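Local atomic coordinates of heterodimeric restriction endonuclease R.BspD6I small subunit (Bacillus sp., PDB entry 2P14), a protein that serves as the catalytic subunit of a heterodimeric type IIS restriction endonuclease, probably cleaving DNA in complex with a larger site-specific nickase subunit. Residues R27-K30 against K31-S34; Q95-K98 against K99-I102; D114-F117 against A118-I121; D136-K139 against K140-Q144; K156-E159 against I160-L164. All coordinates share one frame; numbering follows the deposited sequence. Where two conformers were deposited one is given.

Contact 1 of 5, residues R27-K30 against K31-S34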
loop_
_atom_site.group_PDB
_atom_site.type_symbol
_atom_site.label_atom_id
_atom_site.label_comp_id
_atom_site.label_asym_id
_atom_site.label_seq_id
_atom_site.Cartn_x
_atom_site.Cartn_y
_atom_site.Cartn_z
ATOM N N ARG A 27 4.280 8.691 6.175
ATOM C CA ARG A 27 4.259 9.049 7.610
ATOM C C ARG A 27 3.778 7.886 8.485
ATOM O O ARG A 27 4.302 7.692 9.574
ATOM C CB ARG A 27 3.390 10.285 7.871
ATOM C CG ARG A 27 3.930 11.572 7.223
ATOM C CD ARG A 27 3.505 12.777 8.038
ATOM N NE ARG A 27 2.066 12.960 7.983
ATOM C CZ ARG A 27 1.363 13.740 8.810
ATOM N NH1 ARG A 27 1.957 14.430 9.798
ATOM N NH2 ARG A 27 0.068 13.835 8.658
ATOM N N VAL A 28 2.789 7.125 8.014
ATOM C CA VAL A 28 2.307 5.958 8.785
ATOM C C VAL A 28 3.432 4.947 8.993
ATOM O O VAL A 28 3.712 4.507 10.133
ATOM C CB VAL A 28 1.119 5.271 8.081
ATOM C CG1 VAL A 28 0.766 3.946 8.822
ATOM C CG2 VAL A 28 -0.066 6.162 8.061
ATOM N N PHE A 29 4.090 4.568 7.897
ATOM C CA PHE A 29 5.175 3.579 7.974
ATOM C C PHE A 29 6.416 4.072 8.730
ATOM O O PHE A 29 7.045 3.330 9.488
ATOM C CB PHE A 29 5.532 3.042 6.596
ATOM C CG PHE A 29 4.550 2.048 6.104
ATOM C CD1 PHE A 29 4.677 0.691 6.467
ATOM C CD2 PHE A 29 3.474 2.444 5.319
ATOM C CE1 PHE A 29 3.741 -0.245 6.043
ATOM C CE2 PHE A 29 2.538 1.504 4.893
ATOM C CZ PHE A 29 2.688 0.157 5.252
ATOM N N LYS A 30 6.714 5.353 8.596
ATOM C CA LYS A 30 7.811 5.923 9.384
ATOM C C LYS A 30 7.479 5.831 10.883
ATOM O O LYS A 30 8.319 5.449 11.710
ATOM C CB LYS A 30 8.043 7.382 8.966
ATOM C CG LYS A 30 9.246 8.061 9.692
ATOM C CD LYS A 30 9.454 9.478 9.194
ATOM C CE LYS A 30 10.564 10.162 9.981
ATOM N NZ LYS A 30 11.864 9.533 9.622
ATOM N N LYS A 31 6.240 6.160 11.239
ATOM C CA LYS A 31 5.847 6.139 12.655
ATOM C C LYS A 31 5.750 4.711 13.214
ATOM O O LYS A 31 6.055 4.478 14.396
ATOM C CB LYS A 31 4.544 6.879 12.890
ATOM C CG LYS A 31 4.361 7.153 14.363
ATOM C CD LYS A 31 3.505 8.306 14.641
ATOM C CE LYS A 31 3.433 8.566 16.133
ATOM N NZ LYS A 31 2.779 9.848 16.364
ATOM N N LEU A 32 5.329 3.760 12.393
ATOM C CA LEU A 32 5.284 2.369 12.878
ATOM C C LEU A 32 6.671 1.891 13.252
ATOM O O LEU A 32 6.841 1.099 14.204
ATOM C CB LEU A 32 4.674 1.459 11.816
ATOM C CG LEU A 32 3.162 1.541 11.618
ATOM C CD1 LEU A 32 2.755 0.736 10.410
ATOM C CD2 LEU A 32 2.387 1.104 12.863
ATOM N N GLY A 33 7.653 2.306 12.469
ATOM C CA GLY A 33 9.056 2.032 12.714
ATOM C C GLY A 33 9.432 0.564 12.506
ATOM O O GLY A 33 8.762 -0.156 11.756
ATOM N N SER A 34 10.555 0.166 13.115
ATOM C CA SER A 34 10.968 -1.251 13.092
ATOM C C SER A 34 11.487 -1.709 11.707
ATOM O O SER A 34 11.551 -2.910 11.448
ATOM C CB SER A 34 9.829 -2.210 13.571
ATOM O OG SER A 34 9.325 -1.949 14.892
HETATM O O HOH W 1 7.367 0.523 9.455
#

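Contact 2 of 5, residues Q95-K98 against K99-I102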
loop_
_atom_site.group_PDB
_atom_site.type_symbol
_atom_site.label_atom_id
_atom_site.label_comp_id
_atom_site.label_asym_id
_atom_site.label_seq_id
_atom_site.Cartn_x
_atom_site.Cartn_y
_atom_site.Cartn_z
ATOM N N GLN A 95 7.646 -6.910 -9.851
ATOM C CA GLN A 95 8.445 -7.866 -10.631
ATOM C C GLN A 95 9.907 -7.479 -10.567
ATOM O O GLN A 95 10.793 -8.306 -10.322
ATOM C CB GLN A 95 7.996 -7.866 -12.095
ATOM C CG GLN A 95 6.705 -8.583 -12.372
ATOM C CD GLN A 95 6.280 -8.461 -13.833
ATOM O OE1 GLN A 95 6.653 -7.512 -14.536
ATOM N NE2 GLN A 95 5.465 -9.404 -14.280
ATOM N N GLU A 96 10.167 -6.197 -10.771
ATOM C CA GLU A 96 11.540 -5.714 -10.740
ATOM C C GLU A 96 12.204 -5.940 -9.392
ATOM O O GLU A 96 13.346 -6.404 -9.300
ATOM C CB GLU A 96 11.571 -4.241 -11.137
ATOM C CG GLU A 96 11.334 -4.075 -12.633
ATOM C CD GLU A 96 12.509 -4.558 -13.490
ATOM O OE1 GLU A 96 13.666 -4.525 -13.013
ATOM O OE2 GLU A 96 12.264 -4.950 -14.657
ATOM N N TYR A 97 11.487 -5.595 -8.320
ATOM C CA TYR A 97 12.063 -5.766 -7.000
ATOM C C TYR A 97 12.318 -7.241 -6.724
ATOM O O TYR A 97 13.334 -7.592 -6.092
ATOM C CB TYR A 97 11.131 -5.187 -5.918
ATOM C CG TYR A 97 11.781 -5.183 -4.554
ATOM C CD1 TYR A 97 12.620 -4.140 -4.161
ATOM C CD2 TYR A 97 11.598 -6.260 -3.672
ATOM C CE1 TYR A 97 13.235 -4.137 -2.912
ATOM C CE2 TYR A 97 12.194 -6.286 -2.436
ATOM C CZ TYR A 97 13.018 -5.228 -2.047
ATOM O OH TYR A 97 13.630 -5.240 -0.812
ATOM N N LYS A 98 11.375 -8.089 -7.135
ATOM C CA LYS A 98 11.477 -9.538 -6.841
ATOM C C LYS A 98 12.675 -10.185 -7.536
ATOM O O LYS A 98 13.098 -11.270 -7.133
ATOM C CB LYS A 98 10.188 -10.262 -7.189
ATOM C CG LYS A 98 9.009 -9.925 -6.291
ATOM C CD LYS A 98 9.193 -10.401 -4.878
ATOM C CE LYS A 98 9.185 -11.932 -4.741
ATOM N NZ LYS A 98 7.845 -12.564 -4.901
ATOM N N LYS A 99 13.228 -9.538 -8.553
ATOM C CA LYS A 99 14.482 -10.033 -9.170
ATOM C C LYS A 99 15.615 -10.192 -8.141
ATOM O O LYS A 99 16.562 -10.981 -8.362
ATOM C CB LYS A 99 14.957 -9.129 -10.296
ATOM C CG LYS A 99 14.104 -9.222 -11.552
ATOM C CD LYS A 99 14.543 -8.174 -12.566
ATOM C CE LYS A 99 13.526 -7.931 -13.674
ATOM N NZ LYS A 99 12.800 -9.159 -14.107
ATOM N N LYS A 100 15.511 -9.475 -7.023
ATOM C CA LYS A 100 16.528 -9.498 -5.955
ATOM C C LYS A 100 16.461 -10.766 -5.118
ATOM O O LYS A 100 17.382 -11.061 -4.368
ATOM C CB LYS A 100 16.386 -8.279 -5.029
ATOM C CG LYS A 100 16.498 -6.934 -5.736
ATOM C CD LYS A 100 15.997 -5.804 -4.825
ATOM C CE LYS A 100 16.130 -4.449 -5.477
ATOM N NZ LYS A 100 17.568 -4.082 -5.544
ATOM N N GLY A 101 15.356 -11.494 -5.220
ATOM C CA GLY A 101 15.221 -12.736 -4.446
ATOM C C GLY A 101 14.785 -12.541 -3.003
ATOM O O GLY A 101 14.943 -13.436 -2.159
ATOM N N ILE A 102 14.237 -11.366 -2.704
ATOM C CA ILE A 102 13.825 -11.009 -1.340
ATOM C C ILE A 102 12.314 -11.147 -1.257
ATOM O O ILE A 102 11.572 -10.742 -2.175
ATOM C CB ILE A 102 14.233 -9.546 -1.024
ATOM C CG1 ILE A 102 15.770 -9.413 -1.076
ATOM C CG2 ILE A 102 13.661 -9.085 0.337
ATOM C CD1 ILE A 102 16.284 -7.986 -1.122
HETATM O O HOH W 2 12.919 -9.520 -4.108
#

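Contact 3 of 5, residues D114-F117 against A118-I121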
loop_
_atom_site.group_PDB
_atom_site.type_symbol
_atom_site.label_atom_id
_atom_site.label_comp_id
_atom_site.label_asym_id
_atom_site.label_seq_id
_atom_site.Cartn_x
_atom_site.Cartn_y
_atom_site.Cartn_z
ATOM N N ASP A 114 -11.024 -0.926 -7.550
ATOM C CA ASP A 114 -11.811 -1.270 -8.736
ATOM C C ASP A 114 -11.681 -2.773 -9.015
ATOM O O ASP A 114 -10.600 -3.347 -8.892
ATOM C CB ASP A 114 -11.323 -0.434 -9.911
ATOM C CG ASP A 114 -11.930 -0.857 -11.219
ATOM O OD1 ASP A 114 -13.106 -0.525 -11.430
ATOM O OD2 ASP A 114 -11.220 -1.519 -12.009
ATOM N N LEU A 115 -12.790 -3.404 -9.405
ATOM C CA LEU A 115 -12.783 -4.845 -9.638
ATOM C C LEU A 115 -11.860 -5.254 -10.803
ATOM O O LEU A 115 -11.170 -6.252 -10.709
ATOM C CB LEU A 115 -14.209 -5.318 -9.860
ATOM C CG LEU A 115 -14.571 -6.735 -9.472
ATOM C CD1 LEU A 115 -14.316 -7.036 -7.990
ATOM C CD2 LEU A 115 -16.054 -6.885 -9.822
ATOM N N SER A 116 -11.814 -4.477 -11.896
ATOM C CA SER A 116 -10.906 -4.807 -12.992
ATOM C C SER A 116 -9.445 -4.710 -12.561
ATOM O O SER A 116 -8.632 -5.521 -12.953
ATOM C CB SER A 116 -11.155 -3.926 -14.214
ATOM O OG SER A 116 -12.483 -4.079 -14.654
ATOM N N PHE A 117 -9.126 -3.707 -11.746
ATOM C CA PHE A 117 -7.792 -3.607 -11.151
ATOM C C PHE A 117 -7.492 -4.840 -10.270
ATOM O O PHE A 117 -6.423 -5.410 -10.356
ATOM C CB PHE A 117 -7.689 -2.332 -10.320
ATOM C CG PHE A 117 -6.360 -2.157 -9.608
ATOM C CD1 PHE A 117 -5.213 -1.745 -10.291
ATOM C CD2 PHE A 117 -6.268 -2.440 -8.241
ATOM C CE1 PHE A 117 -4.006 -1.586 -9.616
ATOM C CE2 PHE A 117 -5.073 -2.296 -7.568
ATOM C CZ PHE A 117 -3.941 -1.853 -8.252
ATOM N N ALA A 118 -8.451 -5.222 -9.424
ATOM C CA ALA A 118 -8.261 -6.401 -8.551
ATOM C C ALA A 118 -8.046 -7.679 -9.356
ATOM O O ALA A 118 -7.222 -8.515 -8.986
ATOM C CB ALA A 118 -9.445 -6.569 -7.623
ATOM N N ARG A 119 -8.784 -7.810 -10.459
ATOM C CA ARG A 119 -8.566 -8.940 -11.366
ATOM C C ARG A 119 -7.153 -8.956 -11.944
ATOM O O ARG A 119 -6.514 -10.022 -12.033
ATOM C CB ARG A 119 -9.645 -8.981 -12.467
ATOM C CG ARG A 119 -11.026 -9.364 -11.912
ATOM C CD ARG A 119 -12.018 -9.393 -13.061
ATOM N NE ARG A 119 -13.388 -9.417 -12.587
ATOM C CZ ARG A 119 -14.244 -8.424 -12.771
ATOM N NH1 ARG A 119 -13.867 -7.328 -13.439
ATOM N NH2 ARG A 119 -15.484 -8.533 -12.310
ATOM N N HIS A 120 -6.663 -7.770 -12.319
ATOM C CA HIS A 120 -5.307 -7.626 -12.829
ATOM C C HIS A 120 -4.237 -8.015 -11.825
ATOM O O HIS A 120 -3.331 -8.795 -12.133
ATOM C CB HIS A 120 -5.071 -6.165 -13.267
ATOM C CG HIS A 120 -3.808 -5.970 -14.045
ATOM N ND1 HIS A 120 -3.695 -6.372 -15.363
ATOM C CD2 HIS A 120 -2.620 -5.420 -13.713
ATOM C CE1 HIS A 120 -2.483 -6.079 -15.800
ATOM N NE2 HIS A 120 -1.810 -5.509 -14.820
ATOM N N ILE A 121 -4.301 -7.429 -10.620
ATOM C CA ILE A 121 -3.223 -7.657 -9.634
ATOM C C ILE A 121 -3.338 -9.011 -8.952
ATOM O O ILE A 121 -2.421 -9.419 -8.244
ATOM C CB ILE A 121 -3.150 -6.553 -8.550
ATOM C CG1 ILE A 121 -4.489 -6.514 -7.773
ATOM C CG2 ILE A 121 -2.781 -5.220 -9.224
ATOM C CD1 ILE A 121 -4.426 -5.836 -6.397
HETATM O O HOH W 3 -12.467 -6.860 -15.637
#

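Contact 4 of 5, residues D136-K139 against K140-Q144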
loop_
_atom_site.group_PDB
_atom_site.type_symbol
_atom_site.label_atom_id
_atom_site.label_comp_id
_atom_site.label_asym_id
_atom_site.label_seq_id
_atom_site.Cartn_x
_atom_site.Cartn_y
_atom_site.Cartn_z
ATOM N N ASP A 136 -9.960 3.333 4.353
ATOM C CA ASP A 136 -10.690 2.976 5.566
ATOM C C ASP A 136 -10.209 1.639 6.134
ATOM O O ASP A 136 -10.051 1.492 7.339
ATOM C CB ASP A 136 -12.198 2.946 5.285
ATOM C CG ASP A 136 -12.783 4.346 5.021
ATOM O OD1 ASP A 136 -12.259 5.347 5.576
ATOM O OD2 ASP A 136 -13.791 4.445 4.265
ATOM N N GLN A 137 -9.906 0.698 5.251
ATOM C CA GLN A 137 -9.354 -0.589 5.677
ATOM C C GLN A 137 -7.957 -0.433 6.272
ATOM O O GLN A 137 -7.631 -1.052 7.281
ATOM C CB GLN A 137 -9.300 -1.560 4.488
ATOM C CG GLN A 137 -10.691 -2.001 4.030
ATOM C CD GLN A 137 -10.695 -2.604 2.658
ATOM O OE1 GLN A 137 -9.681 -2.622 1.943
ATOM N NE2 GLN A 137 -11.865 -3.116 2.258
ATOM N N PHE A 138 -7.130 0.390 5.638
ATOM C CA PHE A 138 -5.776 0.607 6.114
ATOM C C PHE A 138 -5.793 1.286 7.488
ATOM O O PHE A 138 -4.997 0.919 8.375
ATOM C CB PHE A 138 -5.042 1.463 5.074
ATOM C CG PHE A 138 -3.606 1.735 5.409
ATOM C CD1 PHE A 138 -2.719 0.676 5.630
ATOM C CD2 PHE A 138 -3.131 3.059 5.481
ATOM C CE1 PHE A 138 -1.353 0.926 5.923
ATOM C CE2 PHE A 138 -1.800 3.316 5.765
ATOM C CZ PHE A 138 -0.921 2.270 5.996
ATOM N N LYS A 139 -6.685 2.266 7.666
ATOM C CA LYS A 139 -6.785 2.912 8.985
ATOM C C LYS A 139 -7.169 1.888 10.038
ATOM O O LYS A 139 -6.599 1.877 11.140
ATOM C CB LYS A 139 -7.847 3.990 9.006
ATOM C CG LYS A 139 -7.591 5.220 8.208
ATOM C CD LYS A 139 -8.767 6.107 8.537
ATOM C CE LYS A 139 -8.709 7.410 7.855
ATOM N NZ LYS A 139 -9.859 8.265 8.306
ATOM N N LYS A 140 -8.148 1.037 9.718
ATOM C CA LYS A 140 -8.563 -0.029 10.646
ATOM C C LYS A 140 -7.377 -0.923 11.001
ATOM O O LYS A 140 -7.132 -1.171 12.182
ATOM C CB LYS A 140 -9.733 -0.859 10.098
ATOM C CG LYS A 140 -11.079 -0.320 10.453
ATOM C CD LYS A 140 -12.116 -1.443 10.431
ATOM C CE LYS A 140 -13.325 -1.156 11.336
ATOM N NZ LYS A 140 -14.409 -0.461 10.579
ATOM N N LEU A 141 -6.601 -1.347 10.000
ATOM C CA LEU A 141 -5.425 -2.171 10.195
ATOM C C LEU A 141 -4.400 -1.512 11.116
ATOM O O LEU A 141 -3.891 -2.149 12.037
ATOM C CB LEU A 141 -4.785 -2.553 8.858
ATOM C CG LEU A 141 -3.467 -3.329 8.924
ATOM C CD1 LEU A 141 -3.620 -4.631 9.741
ATOM C CD2 LEU A 141 -2.971 -3.621 7.520
ATOM N N VAL A 142 -4.115 -0.242 10.881
ATOM C CA VAL A 142 -3.122 0.463 11.708
ATOM C C VAL A 142 -3.623 0.562 13.159
ATOM O O VAL A 142 -2.840 0.338 14.091
ATOM C CB VAL A 142 -2.789 1.885 11.115
ATOM C CG1 VAL A 142 -1.835 2.672 12.064
ATOM C CG2 VAL A 142 -2.140 1.754 9.736
ATOM N N THR A 143 -4.906 0.891 13.331
ATOM C CA THR A 143 -5.503 1.074 14.664
ATOM C C THR A 143 -5.561 -0.243 15.422
ATOM O O THR A 143 -5.348 -0.278 16.651
ATOM C CB THR A 143 -6.911 1.706 14.603
ATOM O OG1 THR A 143 -6.867 2.887 13.803
ATOM C CG2 THR A 143 -7.395 2.087 16.028
ATOM N N GLN A 144 -5.843 -1.328 14.707
ATOM C CA GLN A 144 -5.839 -2.646 15.321
ATOM C C GLN A 144 -4.422 -2.983 15.783
ATOM O O GLN A 144 -4.230 -3.472 16.903
ATOM C CB GLN A 144 -6.367 -3.708 14.355
ATOM C CG GLN A 144 -7.872 -3.627 14.091
ATOM C CD GLN A 144 -8.306 -4.550 12.943
ATOM O OE1 GLN A 144 -7.572 -5.472 12.542
ATOM N NE2 GLN A 144 -9.498 -4.305 12.413
#

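Contact 5 of 5, residues K156-E159 against I160-L164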
loop_
_atom_site.group_PDB
_atom_site.type_symbol
_atom_site.label_atom_id
_atom_site.label_comp_id
_atom_site.label_asym_id
_atom_site.label_seq_id
_atom_site.Cartn_x
_atom_site.Cartn_y
_atom_site.Cartn_z
ATOM N N LYS A 156 4.253 -9.707 12.235
ATOM C CA LYS A 156 2.810 -9.785 12.366
ATOM C C LYS A 156 2.135 -9.128 11.157
ATOM O O LYS A 156 1.127 -9.654 10.640
ATOM C CB LYS A 156 2.348 -9.166 13.691
ATOM C CG LYS A 156 0.839 -9.220 13.910
ATOM C CD LYS A 156 0.409 -8.578 15.227
ATOM C CE LYS A 156 -1.112 -8.653 15.349
ATOM N NZ LYS A 156 -1.614 -8.310 16.732
ATOM N N LEU A 157 2.663 -7.995 10.709
ATOM C CA LEU A 157 2.150 -7.368 9.505
ATOM C C LEU A 157 2.316 -8.304 8.302
ATOM O O LEU A 157 1.401 -8.424 7.475
ATOM C CB LEU A 157 2.826 -6.010 9.253
ATOM C CG LEU A 157 2.385 -5.263 7.979
ATOM C CD1 LEU A 157 0.864 -5.101 7.937
ATOM C CD2 LEU A 157 3.099 -3.908 7.913
ATOM N N LYS A 158 3.471 -8.975 8.184
ATOM C CA LYS A 158 3.632 -9.942 7.086
ATOM C C LYS A 158 2.541 -11.038 7.136
ATOM O O LYS A 158 1.941 -11.377 6.098
ATOM C CB LYS A 158 5.039 -10.567 7.105
ATOM C CG LYS A 158 5.283 -11.404 5.826
ATOM C CD LYS A 158 6.671 -11.997 5.723
ATOM C CE LYS A 158 6.614 -13.423 6.275
ATOM N NZ LYS A 158 7.934 -14.101 6.162
ATOM N N GLU A 159 2.295 -11.600 8.324
ATOM C CA GLU A 159 1.260 -12.641 8.438
ATOM C C GLU A 159 -0.122 -12.135 8.012
ATOM O O GLU A 159 -0.890 -12.852 7.348
ATOM C CB GLU A 159 1.206 -13.189 9.862
ATOM C CG GLU A 159 2.379 -14.083 10.227
ATOM C CD GLU A 159 2.232 -14.641 11.627
ATOM O OE1 GLU A 159 1.281 -14.223 12.331
ATOM O OE2 GLU A 159 3.065 -15.494 12.018
ATOM N N ILE A 160 -0.435 -10.893 8.381
ATOM C CA ILE A 160 -1.731 -10.311 8.035
ATOM C C ILE A 160 -1.824 -10.121 6.514
ATOM O O ILE A 160 -2.845 -10.457 5.907
ATOM C CB ILE A 160 -1.946 -8.983 8.774
ATOM C CG1 ILE A 160 -2.260 -9.238 10.247
ATOM C CG2 ILE A 160 -3.053 -8.155 8.134
ATOM C CD1 ILE A 160 -1.901 -8.062 11.130
ATOM N N LEU A 161 -0.764 -9.585 5.911
ATOM C CA LEU A 161 -0.767 -9.384 4.447
ATOM C C LEU A 161 -0.946 -10.724 3.723
ATOM O O LEU A 161 -1.691 -10.796 2.735
ATOM C CB LEU A 161 0.516 -8.689 3.994
ATOM C CG LEU A 161 0.648 -7.219 4.412
ATOM C CD1 LEU A 161 1.975 -6.713 3.916
ATOM C CD2 LEU A 161 -0.527 -6.365 3.851
ATOM N N ILE A 162 -0.312 -11.794 4.228
ATOM C CA ILE A 162 -0.450 -13.117 3.580
ATOM C C ILE A 162 -1.902 -13.608 3.710
ATOM O O ILE A 162 -2.467 -14.120 2.740
ATOM C CB ILE A 162 0.557 -14.130 4.156
ATOM C CG1 ILE A 162 1.977 -13.692 3.754
ATOM C CG2 ILE A 162 0.212 -15.570 3.704
ATOM C CD1 ILE A 162 3.083 -14.490 4.450
ATOM N N LYS A 163 -2.495 -13.425 4.888
ATOM C CA LYS A 163 -3.902 -13.764 5.076
ATOM C C LYS A 163 -4.788 -13.002 4.076
ATOM O O LYS A 163 -5.641 -13.602 3.422
ATOM C CB LYS A 163 -4.338 -13.448 6.504
ATOM C CG LYS A 163 -5.767 -13.809 6.833
ATOM C CD LYS A 163 -6.088 -13.345 8.257
ATOM C CE LYS A 163 -5.754 -11.863 8.479
ATOM N NZ LYS A 163 -6.105 -11.424 9.864
ATOM N N LEU A 164 -4.578 -11.686 3.965
ATOM C CA LEU A 164 -5.412 -10.836 3.122
ATOM C C LEU A 164 -5.200 -11.089 1.627
ATOM O O LEU A 164 -6.127 -10.909 0.835
ATOM C CB LEU A 164 -5.121 -9.371 3.412
ATOM C CG LEU A 164 -5.512 -8.932 4.807
ATOM C CD1 LEU A 164 -5.056 -7.464 5.016
ATOM C CD2 LEU A 164 -7.017 -9.080 5.082
#

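Contact 1 of 5, residues R27-K30 against K31-S34
Val28 and Leu32 lie side by side on one flank of helix 17-32, both chains pointing the same way, in the last turn before the helix ends at a glycine of positive phi. The touch is methyl to methyl, Val28 CG1 to Leu32 CD1 at 4.1 Å. Leu32 holds CG anti to its carbonyl carbon (chi1 -75°), which lays Leu32 CG 3.4 Å from Val28 O and swings CD1 back along the preceding turn. The same CD1 approaches the Phe29 ring obliquely, at 4.4 Å from CD1 of the phenylalanine. Val28 and Phe29 otherwise face the interior, where Phe138 of helix 135-146 packs on Val28 and Ile70 and Ile72 of strand 69-75 pack on Phe29. On the outer flank Lys31 sends an extended chain away from the turn; Lys30 also leads away but bends at its last torsion, and Arg27 reaches back to a hydrogen bond with Asn24. Three backbone bonds run through this turn: Lys31 N to Arg27 O, Leu32 N to Val28 O and, as the chain leaves helical geometry, Gly33 N to Phe29 O. That last carbonyl has a further partner: one water donates both to Phe29 O and to Gly33 O, each at 2.8 Å.

Contact 2 of 5, residues Q95-K98 against K99-I102
Tyr97 and Lys100 meet at about a right angle, the lysine's CD lying over one face of the phenol ring, 4.0 Å from its centroid and 20° off the normal, a CH-pi contact displaced toward the rim. This is the close-packed side. With CG anti to the backbone N (chi1 -172°), the ring of Tyr97 reaches forward along the chain direction to Ile102, whose CB comes to 4.1 Å from Tyr97 CE2 and whose CD1 comes to 3.8 Å from Tyr97 OH. The hydroxyl itself is hydrogen-bonded to Glu64 and Ser69, which fix the far end of the ring, while Leu71 and Ala104 pack on Tyr97. Lys98, bent at three torsions, passes CD 3.6 Å from Ile102 O and gives NZ to Ser127 O. A water bridges the two segments, donating to Tyr97 O and Ile102 O.

The other side is looser and faces solvent. Glu96 and Lys99 run alongside each other, yet Glu96 OE2 stays 4.3 Å from Lys99 NZ, beyond a salt bridge; the carboxylate instead lies against the lysine's CE.

Backbone spans shorten here: Lys99 N bonds Glu96 O and, weakly, Gln95 O, Lys100 N bonds Tyr97 O, and Gly101 N closes on Lys98 O at 3.0 Å. The arrangement is a helix C-terminus leading through a type I beta turn, ended by a glycine of positive phi, into strand 104-110.

Contact 3 of 5, residues D114-F117 against A118-I121
Phe117 and Ile121 form an i to i+4 contact in the short helix 115-121, on the flank that faces the sheet. CG2 of Ile121 sits over one face of the Phe117 ring, nearest CZ at 3.7 Å, in a CH-pi contact 24° off the ring normal. With CG1 between the backbone N and the carbonyl carbon (chi1 61°), Ile121 has CG2 anti to the carbonyl carbon, over the ring, and CD1 3.8 Å from Phe117 CE2. Phe108 meets the same ring with the planes at about 45°, and Val130 and Pro132 pack on Ile121. The helix is the middle of the beta-alpha-beta unit formed with strands 104-110 and 130-134. Its start is fixed by Asp114, the N-cap residue, whose OD2 accepts from Phe117 N at 3.0 Å on the anti side of the carboxylate. On another flank the extended chain of Arg119 runs back past Leu115, with CG of the leucine over one face of the guanidinium, 3.7 Å from Arg119 CZ. In one of the two conformers of Ser116, OG stands at the edge of that group, 3.7 Å from Arg119 NH1; a water between them takes only a weak bond from NH1, and this bridge is doubtful. Glu175 of helix 174-184 forms a salt bridge with Arg119 NH2 that helps to set the rotation of the guanidinium. Leu178 of the same helix packs against Leu115.

Contact 4 of 5, residues D136-K139 against K140-Q144
Val142 sets its CG2 methyl over one face of the Phe138 ring, 4.0 Å from the centroid and 15° off the normal, a CH-pi contact across one turn of helix 135-146. The methyl lies toward the rim, with CE1 and CZ as its nearest ring atoms. Phe138 keeps CG anti to the backbone N (chi1 -178°), which carries the ring forward along the helix to the Val142 methyl, while Val142 CG2 also rests 3.3 Å from Phe138 O.

A polar contact marks the outer flank. Lys139 O accepts twice from Thr143: from the backbone N at 2.9 Å and from OG1, also at 2.9 Å, the hydroxyl coming from above the carbonyl plane. With OG1 anti to its carbonyl carbon (chi1 -51°), Thr143 turns its hydroxyl back to the preceding turn, where it finds a partner within the helix itself. The remaining backbone bonds, Lys140 N to Asp136 O, Leu141 N to Gln137 O and Val142 N to Phe138 O, are ordinary i to i+4 bonds.

Further out, Lys139 forms a salt bridge with Glu9. Gln137 ties the start of the helix down at both ends of its amide, OE1 to Thr134 N and NE2 to Glu182. Beyond the ring lie Leu107 and Leu109 of strand 104-110, Val28 of helix 17-32 packs on Val142, and Leu141 turns to Leu157 and Ile160 of helix 154-165.

Contact 5 of 5, residues K156-E159 against I160-L164
Leu157 O accepts from Leu161 N at 2.9 Å, and the two side chains follow the same i to i+4 step: CD1 of Leu157 touches CG of Leu161 at 4.1 Å as the chains slant across each other. Different first torsions bring them together, since Leu157 has CG anti to its backbone N (chi1 179°) and reaches forward along the helix, whereas Leu161 has CG beside its N (chi1 -70°) and leans back, over Leu157 O. Both are buried, and Ile70 of strand 69-75 packs on each.

The same pairing recurs on either flank with a lysine as the earlier partner. CD1 of Ile160 meets CG of Lys156 at 4.1 Å, the two chains slanting across each other. Lys158 and Ile162 instead run side by side, pointing the same way, with CD1 of the isoleucine 4.0 Å from CG of the lysine; the bend in Lys158 at chi3 also keeps CE near this methyl. In both cases the aliphatic part of the lysine does the packing and the amino group goes elsewhere: Lys156 forms a salt bridge with Glu150, Lys158 with Glu103.

Glu159 and Lys163 lie on the exposed side, joined by the backbone bond from Lys163 N to Glu159 O. The pattern is that of an amphipathic alpha helix, with Leu157 and Leu161 on the central mixed sheet and Leu157 and Ile160 against helix 135-146.

All five contacts are local; four run along helices, and contact 2 lies where a helix gives way to a turn. Contacts 1, 3, 4 and 5 are partly buried, contact 2 is at the surface. Contacts 1, 4 and 5 form one connected cluster: Phe29 CE2 of contact 1 lies 3.7 Å from Phe138 CZ of contact 4, and contacts 4 and 5 touch as well. Each keeps an apolar flank inward and lysines outward. Contact 2 touches none of the others and relies on a turn, a bridging water and a lysine over a tyrosine. Contact 3, about 28 Å from contact 1 between centres and across the chain's centre, shares with contact 4 a methyl over a phenylalanine face but adds an N-cap.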